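Local coordinates for uncharacterized conserved protein YiiM (Geobacillus stearothermophilus, PDB 5YHH) that probably confers resistance to hydroxylaminopurine, using a MOSC domain with a putative catalytic site for the molybdenum cofactor, at residues Ala86-Glu91 against Phe130-Pro135; Val103-Ile108 against Pro201-Ser206; Ala140-Gly145 against Ile183-Arg188. All blocks are in the same frame, centred on the assembly; numbering follows the deposited sequence.

Interaction 1 (Ala86-Glu91 against Phe130-Pro135); sequences AGAFGE and FKHQLP
His132 donates from NE2 to Ala88 O, and this one bond is the firm part of the contact. It is short, 2.7 Å from His132 NE2 to Ala88 O, and fairly straight at 162°. The oxygen lies nearly in the imidazole plane, whereas the N-H comes in tilted 25° from the carbonyl plane. A chi1 of -64° sets CG anti to the carbonyl carbon and swings the ring out to the loop. Beside the bond Ala88 CB packs against His132 CE1 at 4.2 Å, while Lys131 CG lies over one ring face near its rim.

The Lys131 side is looser. Its chain runs extended until a bend at chi4, with Lys131 CE passing 3.3 Å from Ala88 O. The ammonium does not bond the loop directly; a water accepts from Lys131 NZ at 2.6 Å and donates to Gly87 O at 3.0 Å, and the charge itself is paired with Asp32.

The loop that offers these carbonyls is braced by its own bonds. A type I turn spans Gly87 to Gly90, closed by Gly90 N to Gly87 O, and the Glu91 carboxylate clamps it from behind: OE2 takes Gly87 N from above its plane, and OE1 takes Phe89 N with its syn lone pair.

The segment 86-91 links helix 71-80 to strand 93-96. Across from it, helix 127-132 ends in a Schellman motif with Gln133 as its C-prime residue. Phe89 turns inward to stack on Tyr68 of strand 65-69, and Leu134 packs against Tyr80 of helix 71-80.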
loop_
_atom_site.group_PDB
_atom_site.type_symbol
_atom_site.label_atom_id
_atom_site.label_comp_id
_atom_site.label_asym_id
_atom_site.label_seq_id
_atom_site.Cartn_x
_atom_site.Cartn_y
_atom_site.Cartn_z
ATOM N N ALA A 86 3.857 -9.262 11.132
ATOM C CA ALA A 86 3.677 -7.859 10.918
ATOM C C ALA A 86 5.011 -7.151 10.694
ATOM O O ALA A 86 5.975 -7.339 11.429
ATOM C CB ALA A 86 2.870 -7.246 12.134
ATOM N N GLY A 87 5.079 -6.363 9.632
ATOM C CA GLY A 87 6.303 -5.626 9.285
ATOM C C GLY A 87 7.119 -6.312 8.188
ATOM O O GLY A 87 8.049 -5.741 7.609
ATOM N N ALA A 88 6.734 -7.530 7.862
ATOM C CA ALA A 88 7.498 -8.354 6.933
ATOM C C ALA A 88 7.599 -7.714 5.536
ATOM O O ALA A 88 8.587 -7.940 4.822
ATOM C CB ALA A 88 6.871 -9.777 6.878
ATOM N N PHE A 89 6.592 -6.929 5.129
ATOM C CA PHE A 89 6.643 -6.245 3.809
ATOM C C PHE A 89 7.019 -4.787 3.865
ATOM O O PHE A 89 6.894 -4.041 2.875
ATOM C CB PHE A 89 5.363 -6.495 2.993
ATOM C CG PHE A 89 5.323 -7.905 2.422
ATOM C CD1 PHE A 89 5.440 -8.994 3.244
ATOM C CD2 PHE A 89 5.257 -8.121 1.061
ATOM C CE1 PHE A 89 5.504 -10.289 2.699
ATOM C CE2 PHE A 89 5.292 -9.420 0.543
ATOM C CZ PHE A 89 5.417 -10.472 1.357
ATOM N N GLY A 90 7.594 -4.407 5.001
ATOM C CA GLY A 90 8.025 -3.046 5.236
ATOM C C GLY A 90 6.847 -2.123 5.413
ATOM O O GLY A 90 7.006 -0.926 5.314
ATOM N N GLU A 91 5.661 -2.661 5.709
ATOM C CA GLU A 91 4.459 -1.822 5.754
ATOM C C GLU A 91 4.372 -0.995 7.051
ATOM O O GLU A 91 4.750 -1.464 8.111
ATOM C CB GLU A 91 3.192 -2.665 5.527
ATOM C CG GLU A 91 2.784 -3.634 6.670
ATOM C CD GLU A 91 3.578 -4.869 6.839
ATOM O OE1 GLU A 91 4.615 -5.066 6.139
ATOM O OE2 GLU A 91 3.119 -5.717 7.679
ATOM N N PHE A 130 15.978 -8.273 -0.766
ATOM C CA PHE A 130 17.148 -8.302 0.111
ATOM C C PHE A 130 16.762 -8.578 1.570
ATOM O O PHE A 130 17.441 -9.353 2.258
ATOM C CB PHE A 130 17.983 -7.022 -0.014
ATOM C CG PHE A 130 18.923 -7.057 -1.183
ATOM C CD1 PHE A 130 20.120 -7.737 -1.086
ATOM C CD2 PHE A 130 18.570 -6.494 -2.390
ATOM C CE1 PHE A 130 20.969 -7.847 -2.167
ATOM C CE2 PHE A 130 19.423 -6.562 -3.480
ATOM C CZ PHE A 130 20.620 -7.246 -3.372
ATOM N N LYS A 131 15.664 -7.999 2.027
ATOM C CA LYS A 131 15.206 -8.249 3.399
ATOM C C LYS A 131 15.057 -9.733 3.711
ATOM O O LYS A 131 15.496 -10.210 4.763
ATOM C CB LYS A 131 13.879 -7.537 3.646
ATOM C CG LYS A 131 13.341 -7.576 5.103
ATOM C CD LYS A 131 12.092 -6.739 5.165
ATOM C CE LYS A 131 11.304 -6.939 6.453
ATOM N NZ LYS A 131 12.127 -6.711 7.670
ATOM N N HIS A 132 14.411 -10.452 2.807
ATOM C CA HIS A 132 14.106 -11.868 3.011
ATOM C C HIS A 132 15.102 -12.793 2.330
ATOM O O HIS A 132 15.036 -14.031 2.465
ATOM C CB HIS A 132 12.679 -12.128 2.540
ATOM C CG HIS A 132 11.661 -11.393 3.342
ATOM N ND1 HIS A 132 11.414 -11.680 4.666
ATOM C CD2 HIS A 132 10.907 -10.306 3.046
ATOM C CE1 HIS A 132 10.509 -10.835 5.141
ATOM N NE2 HIS A 132 10.168 -10.006 4.171
ATOM N N GLN A 133 16.037 -12.203 1.582
ATOM C CA GLN A 133 16.963 -12.987 0.768
ATOM C C GLN A 133 16.175 -13.953 -0.137
ATOM O O GLN A 133 16.457 -15.152 -0.194
ATOM C CB GLN A 133 17.972 -13.763 1.640
ATOM C CG GLN A 133 18.981 -12.866 2.405
ATOM C CD GLN A 133 20.453 -13.333 2.269
ATOM O OE1 GLN A 133 20.785 -14.272 1.517
ATOM N NE2 GLN A 133 21.346 -12.649 2.987
ATOM N N LEU A 134 15.171 -13.396 -0.815
ATOM C CA LEU A 134 14.323 -14.134 -1.726
ATOM C C LEU A 134 14.275 -13.413 -3.066
ATOM O O LEU A 134 13.437 -12.532 -3.277
ATOM C CB LEU A 134 12.922 -14.273 -1.135
ATOM C CG LEU A 134 12.765 -15.239 0.055
ATOM C CD1 LEU A 134 11.331 -15.089 0.641
ATOM C CD2 LEU A 134 13.097 -16.675 -0.324
ATOM N N PRO A 135 15.189 -13.755 -3.975
ATOM C CA PRO A 135 15.201 -13.009 -5.242
ATOM C C PRO A 135 13.929 -13.094 -6.085
ATOM O O PRO A 135 13.710 -12.230 -6.944
ATOM C CB PRO A 135 16.381 -13.631 -6.036
ATOM C CG PRO A 135 17.085 -14.547 -5.126
ATOM C CD PRO A 135 16.317 -14.705 -3.849
HETATM O O HOH W 1 10.541 -5.452 9.340
#

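Interaction 2 (Val103-Ile108 against Pro201-Ser206); sequences VCLGDI and PALSAS
No ring takes part where Leu105 and Gly106 meet Ala202 and Leu203; Asp107, whose CB points away from residues 201-206, carries the one flat side-chain group, its carboxylate. Cys104 N sits above its plane, 2.8 Å from Asp107 OD2 in a nearly straight bond of 172°, which pins the type II turn from Cys104 to Asp107 from within. Arg170, paired with OD2, and Gly171 N, bonded to OD1, hold the carboxylate from outside the turn.

That turn pushes Leu105 and Gly106 toward the other segment. Gly106 has phi 90°, and its bare CA is met by Ala202 CB at 3.5 Å, the tightest approach here. Leu105 has CG anti to its backbone nitrogen; this chi1 of 176° carries the branch across to 201-206, where the two methyls meet different atoms. Leu105 CD1 rests 3.9 Å from Leu203 CA and touches the Ala202 carbonyl, while Leu105 CD2 meets Leu203 CD1 at 3.9 Å. The two leucines cross at a slant, all by van der Waals contact. The Ala202 oxygen is satisfied by Arg152.

The contact is buried and joins the MOSC domain to the C-terminal three-helix domain. Residues 103-108 lead into strand 108-111, with Gly106 and Asp107 bonded to Val118 of strand 114-121; opposite, Ser204 is the N-cap residue of helix 205-213, its OG bonded to Gln120 at the end of the same strand.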
loop_
_atom_site.group_PDB
_atom_site.type_symbol
_atom_site.label_atom_id
_atom_site.label_comp_id
_atom_site.label_asym_id
_atom_site.label_seq_id
_atom_site.Cartn_x
_atom_site.Cartn_y
_atom_site.Cartn_z
ATOM N N VAL A 103 -10.487 -3.154 -1.801
ATOM C CA VAL A 103 -10.107 -1.757 -1.603
ATOM C C VAL A 103 -10.035 -1.075 -2.971
ATOM O O VAL A 103 -9.453 -1.620 -3.926
ATOM C CB VAL A 103 -8.756 -1.675 -0.891
ATOM C CG1 VAL A 103 -8.225 -0.228 -0.843
ATOM C CG2 VAL A 103 -8.865 -2.276 0.490
ATOM N N CYS A 104 -10.606 0.122 -3.053
ATOM C CA CYS A 104 -10.672 0.865 -4.306
ATOM C C CYS A 104 -9.887 2.159 -4.262
ATOM O O CYS A 104 -9.756 2.794 -3.219
ATOM C CB CYS A 104 -12.129 1.168 -4.676
ATOM S SG CYS A 104 -13.046 -0.323 -5.111
ATOM N N LEU A 105 -9.394 2.555 -5.417
ATOM C CA LEU A 105 -8.712 3.820 -5.564
ATOM C C LEU A 105 -9.702 4.899 -5.146
ATOM O O LEU A 105 -10.871 4.849 -5.526
ATOM C CB LEU A 105 -8.295 4.000 -7.013
ATOM C CG LEU A 105 -7.641 5.334 -7.388
ATOM C CD1 LEU A 105 -6.328 5.546 -6.602
ATOM C CD2 LEU A 105 -7.433 5.294 -8.897
ATOM N N GLY A 106 -9.261 5.810 -4.293
ATOM C CA GLY A 106 -10.114 6.890 -3.837
ATOM C C GLY A 106 -10.918 6.613 -2.591
ATOM O O GLY A 106 -11.508 7.544 -2.050
ATOM N N ASP A 107 -10.948 5.361 -2.117
ATOM C CA ASP A 107 -11.646 5.036 -0.871
ATOM C C ASP A 107 -11.082 5.923 0.221
ATOM O O ASP A 107 -9.863 6.082 0.339
ATOM C CB ASP A 107 -11.396 3.597 -0.400
ATOM C CG ASP A 107 -12.176 2.522 -1.169
ATOM O OD1 ASP A 107 -13.019 2.806 -2.035
ATOM O OD2 ASP A 107 -11.903 1.323 -0.884
ATOM N N ILE A 108 -11.975 6.475 1.036
ATOM C CA ILE A 108 -11.597 7.227 2.219
ATOM C C ILE A 108 -11.975 6.449 3.468
ATOM O O ILE A 108 -13.136 5.986 3.610
ATOM C CB ILE A 108 -12.267 8.623 2.209
ATOM C CG1 ILE A 108 -11.838 9.370 0.947
ATOM C CG2 ILE A 108 -11.896 9.399 3.475
ATOM C CD1 ILE A 108 -12.466 10.780 0.744
ATOM N N PRO A 201 -9.178 11.366 -10.008
ATOM C CA PRO A 201 -8.537 12.456 -9.253
ATOM C C PRO A 201 -7.731 11.992 -8.024
ATOM O O PRO A 201 -6.850 12.701 -7.567
ATOM C CB PRO A 201 -9.723 13.307 -8.807
ATOM C CG PRO A 201 -10.822 12.953 -9.762
ATOM C CD PRO A 201 -10.641 11.536 -10.082
ATOM N N ALA A 202 -8.055 10.830 -7.493
ATOM C CA ALA A 202 -7.331 10.264 -6.345
ATOM C C ALA A 202 -6.033 9.506 -6.707
ATOM O O ALA A 202 -5.229 9.211 -5.815
ATOM C CB ALA A 202 -8.254 9.354 -5.535
ATOM N N LEU A 203 -5.799 9.223 -7.991
ATOM C CA LEU A 203 -4.558 8.507 -8.388
ATOM C C LEU A 203 -3.307 9.347 -8.102
ATOM O O LEU A 203 -3.267 10.559 -8.370
ATOM C CB LEU A 203 -4.574 8.148 -9.869
ATOM C CG LEU A 203 -3.475 7.197 -10.363
ATOM C CD1 LEU A 203 -3.613 5.819 -9.726
ATOM C CD2 LEU A 203 -3.530 7.096 -11.875
ATOM N N SER A 204 -2.295 8.705 -7.536
ATOM C CA SER A 204 -1.013 9.335 -7.316
ATOM C C SER A 204 -0.487 9.916 -8.653
ATOM O O SER A 204 -0.724 9.336 -9.727
ATOM C CB SER A 204 -0.032 8.313 -6.702
ATOM O OG SER A 204 0.357 7.374 -7.683
ATOM N N ALA A 205 0.187 11.064 -8.583
ATOM C CA ALA A 205 0.724 11.729 -9.776
ATOM C C ALA A 205 1.603 10.799 -10.613
ATOM O O ALA A 205 1.488 10.772 -11.826
ATOM C CB ALA A 205 1.506 12.982 -9.389
ATOM N N SER A 206 2.466 10.024 -9.968
ATOM C CA SER A 206 3.406 9.174 -10.710
ATOM C C SER A 206 2.699 8.075 -11.535
ATOM O O SER A 206 3.048 7.857 -12.689
ATOM C CB SER A 206 4.454 8.568 -9.763
ATOM O OG SER A 206 3.903 7.578 -8.900
#

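Interaction 3 (Ala140-Gly145 against Ile183-Arg188); sequences AICQTG and IYYHER
A cysteine sulfur-aromatic contact bridges the C-terminal ends of two helices here, Cys142 on helix 137-144 of the MOSC domain and Tyr185 on helix 177-185 of the three-helix domain. The sulfur rides over the tyrosine face, with Cys142 SG 4.0 Å from the Tyr185 ring centroid and 28° off the normal. Shifted toward one side of the ring, Cys142 SG comes nearest to Tyr185 CD1, at 3.6 Å. With chi1 at 165°, SG stands anti to the cysteine's backbone nitrogen, which carries SG over the tyrosine ring.

The Tyr185 ring is sandwiched: on the face opposite the sulfur, Tyr184 CD2 lies 3.6 Å above its centre. Tyr185 also leans on Gln123 and Pro124, which directly precede Cys125, a residue oxidised to cysteinesulfonic acid in this crystal.

Toward solvent the fit is slack. The imidazole of His186 has Tyr185 CB over one face and turns its edge to the cysteine carbonyl, but His186 NE2 stays 4.2 Å from Cys142 O, too far for a hydrogen bond.

Behind the cysteine the last helical turn is doubly tied: Thr144 N at 2.9 Å and Thr144 OG1 at 2.8 Å both donate to Ala140 O, reaching it from opposite faces of the carbonyl plane.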
loop_
_atom_site.group_PDB
_atom_site.type_symbol
_atom_site.label_atom_id
_atom_site.label_comp_id
_atom_site.label_asym_id
_atom_site.label_seq_id
_atom_site.Cartn_x
_atom_site.Cartn_y
_atom_site.Cartn_z
ATOM N N ALA A 140 6.986 -12.811 -7.665
ATOM C CA ALA A 140 5.813 -13.433 -7.032
ATOM C C ALA A 140 4.725 -12.430 -6.641
ATOM O O ALA A 140 3.531 -12.704 -6.766
ATOM C CB ALA A 140 6.231 -14.260 -5.801
ATOM N N ILE A 141 5.133 -11.290 -6.122
ATOM C CA ILE A 141 4.150 -10.246 -5.763
ATOM C C ILE A 141 3.410 -9.773 -7.022
ATOM O O ILE A 141 2.187 -9.721 -7.029
ATOM C CB ILE A 141 4.813 -9.064 -5.020
ATOM C CG1 ILE A 141 5.268 -9.505 -3.625
ATOM C CG2 ILE A 141 3.844 -7.859 -4.909
ATOM C CD1 ILE A 141 6.271 -8.560 -2.975
ATOM N N CYS A 142 4.155 -9.478 -8.090
ATOM C CA CYS A 142 3.552 -9.088 -9.350
ATOM C C CYS A 142 2.672 -10.197 -9.945
ATOM O O CYS A 142 1.595 -9.917 -10.470
ATOM C CB CYS A 142 4.609 -8.609 -10.355
ATOM S SG CYS A 142 3.969 -8.520 -12.041
ATOM N N GLN A 143 3.079 -11.458 -9.820
ATOM C CA GLN A 143 2.274 -12.554 -10.345
ATOM C C GLN A 143 0.994 -12.811 -9.535
ATOM O O GLN A 143 -0.041 -13.139 -10.118
ATOM C CB GLN A 143 3.077 -13.854 -10.381
ATOM C CG GLN A 143 4.105 -13.943 -11.501
ATOM C CD GLN A 143 5.044 -15.141 -11.341
ATOM O OE1 GLN A 143 5.318 -15.609 -10.215
ATOM N NE2 GLN A 143 5.554 -15.637 -12.473
ATOM N N THR A 144 1.055 -12.697 -8.204
ATOM C CA THR A 144 -0.094 -13.027 -7.374
ATOM C C THR A 144 -1.022 -11.831 -7.188
ATOM O O THR A 144 -2.186 -12.005 -6.827
ATOM C CB THR A 144 0.364 -13.519 -5.992
ATOM O OG1 THR A 144 1.164 -12.492 -5.338
ATOM C CG2 THR A 144 1.175 -14.789 -6.143
ATOM N N GLY A 145 -0.491 -10.618 -7.344
ATOM C CA GLY A 145 -1.239 -9.385 -7.010
ATOM C C GLY A 145 -1.332 -9.099 -5.507
ATOM O O GLY A 145 -2.099 -8.213 -5.099
ATOM N N ILE A 183 -4.335 -4.063 -14.903
ATOM C CA ILE A 183 -4.159 -3.196 -16.082
ATOM C C ILE A 183 -2.696 -2.813 -16.267
ATOM O O ILE A 183 -2.154 -2.905 -17.347
ATOM C CB ILE A 183 -4.992 -1.876 -15.985
ATOM C CG1 ILE A 183 -6.492 -2.167 -15.832
ATOM C CG2 ILE A 183 -4.778 -0.989 -17.233
ATOM C CD1 ILE A 183 -7.072 -3.003 -16.942
ATOM N N TYR A 184 -2.072 -2.400 -15.175
ATOM C CA TYR A 184 -0.692 -1.919 -15.154
ATOM C C TYR A 184 0.328 -3.010 -15.539
ATOM O O TYR A 184 1.261 -2.753 -16.293
ATOM C CB TYR A 184 -0.399 -1.370 -13.742
ATOM C CG TYR A 184 0.951 -0.713 -13.550
ATOM C CD1 TYR A 184 1.081 0.666 -13.633
ATOM C CD2 TYR A 184 2.096 -1.468 -13.275
ATOM C CE1 TYR A 184 2.310 1.291 -13.449
ATOM C CE2 TYR A 184 3.344 -0.854 -13.112
ATOM C CZ TYR A 184 3.429 0.528 -13.189
ATOM O OH TYR A 184 4.630 1.161 -13.018
ATOM N N TYR A 185 0.157 -4.212 -15.007
ATOM C CA TYR A 185 1.105 -5.296 -15.275
ATOM C C TYR A 185 0.761 -6.158 -16.491
ATOM O O TYR A 185 1.664 -6.756 -17.103
ATOM C CB TYR A 185 1.279 -6.171 -14.031
ATOM C CG TYR A 185 1.996 -5.443 -12.921
ATOM C CD1 TYR A 185 3.343 -5.139 -13.026
ATOM C CD2 TYR A 185 1.326 -5.042 -11.789
ATOM C CE1 TYR A 185 3.999 -4.465 -12.024
ATOM C CE2 TYR A 185 1.966 -4.367 -10.793
ATOM C CZ TYR A 185 3.298 -4.079 -10.905
ATOM O OH TYR A 185 3.928 -3.373 -9.905
ATOM N N HIS A 186 -0.512 -6.232 -16.876
ATOM C CA HIS A 186 -0.899 -7.187 -17.941
ATOM C C HIS A 186 -1.566 -6.577 -19.176
ATOM O O HIS A 186 -1.326 -7.044 -20.286
ATOM C CB HIS A 186 -1.708 -8.327 -17.325
ATOM C CG HIS A 186 -1.015 -8.963 -16.155
ATOM N ND1 HIS A 186 0.187 -9.632 -16.275
ATOM C CD2 HIS A 186 -1.334 -9.006 -14.842
ATOM C CE1 HIS A 186 0.571 -10.069 -15.089
ATOM N NE2 HIS A 186 -0.333 -9.699 -14.201
ATOM N N GLU A 187 -2.361 -5.522 -19.006
ATOM C CA GLU A 187 -3.068 -4.899 -20.134
ATOM C C GLU A 187 -2.460 -3.554 -20.534
ATOM O O GLU A 187 -3.162 -2.542 -20.638
ATOM C CB GLU A 187 -4.559 -4.757 -19.819
ATOM C CG GLU A 187 -5.233 -6.088 -19.470
ATOM C CD GLU A 187 -6.750 -6.020 -19.534
ATOM O OE1 GLU A 187 -7.273 -5.426 -20.499
ATOM O OE2 GLU A 187 -7.421 -6.560 -18.624
ATOM N N ARG A 188 -1.149 -3.574 -20.788
ATOM C CA ARG A 188 -0.372 -2.388 -21.203
ATOM C C ARG A 188 -0.848 -1.762 -22.523
ATOM O O ARG A 188 -0.487 -0.628 -22.827
ATOM C CB ARG A 188 1.131 -2.739 -21.306
ATOM C CG ARG A 188 1.873 -2.823 -19.954
ATOM C CD ARG A 188 3.103 -3.757 -20.047
#

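How the interactions relate
Interaction 2 is the buried one; it has no hydrogen bond across it and rests on van der Waals contact. Interaction 1 is half buried and relies on a histidine hydrogen bond plus a water bridge; interaction 3 lies at the surface and rests on sulfur against a ring. Interaction 1 stays within the MOSC domain, whereas 2 and 3 both fasten that domain to the C-terminal helices, about 18 Å apart between centres. Interactions 1 and 3 touch where Phe89 CE2 of the 86-91 loop meets Ile141 CD1 of helix 137-144 at 3.8 Å; helices 127-132 and 137-144 are also consecutive. Interaction 2 lies across the chain's centre from interaction 1, and its chain loop encloses interaction 3.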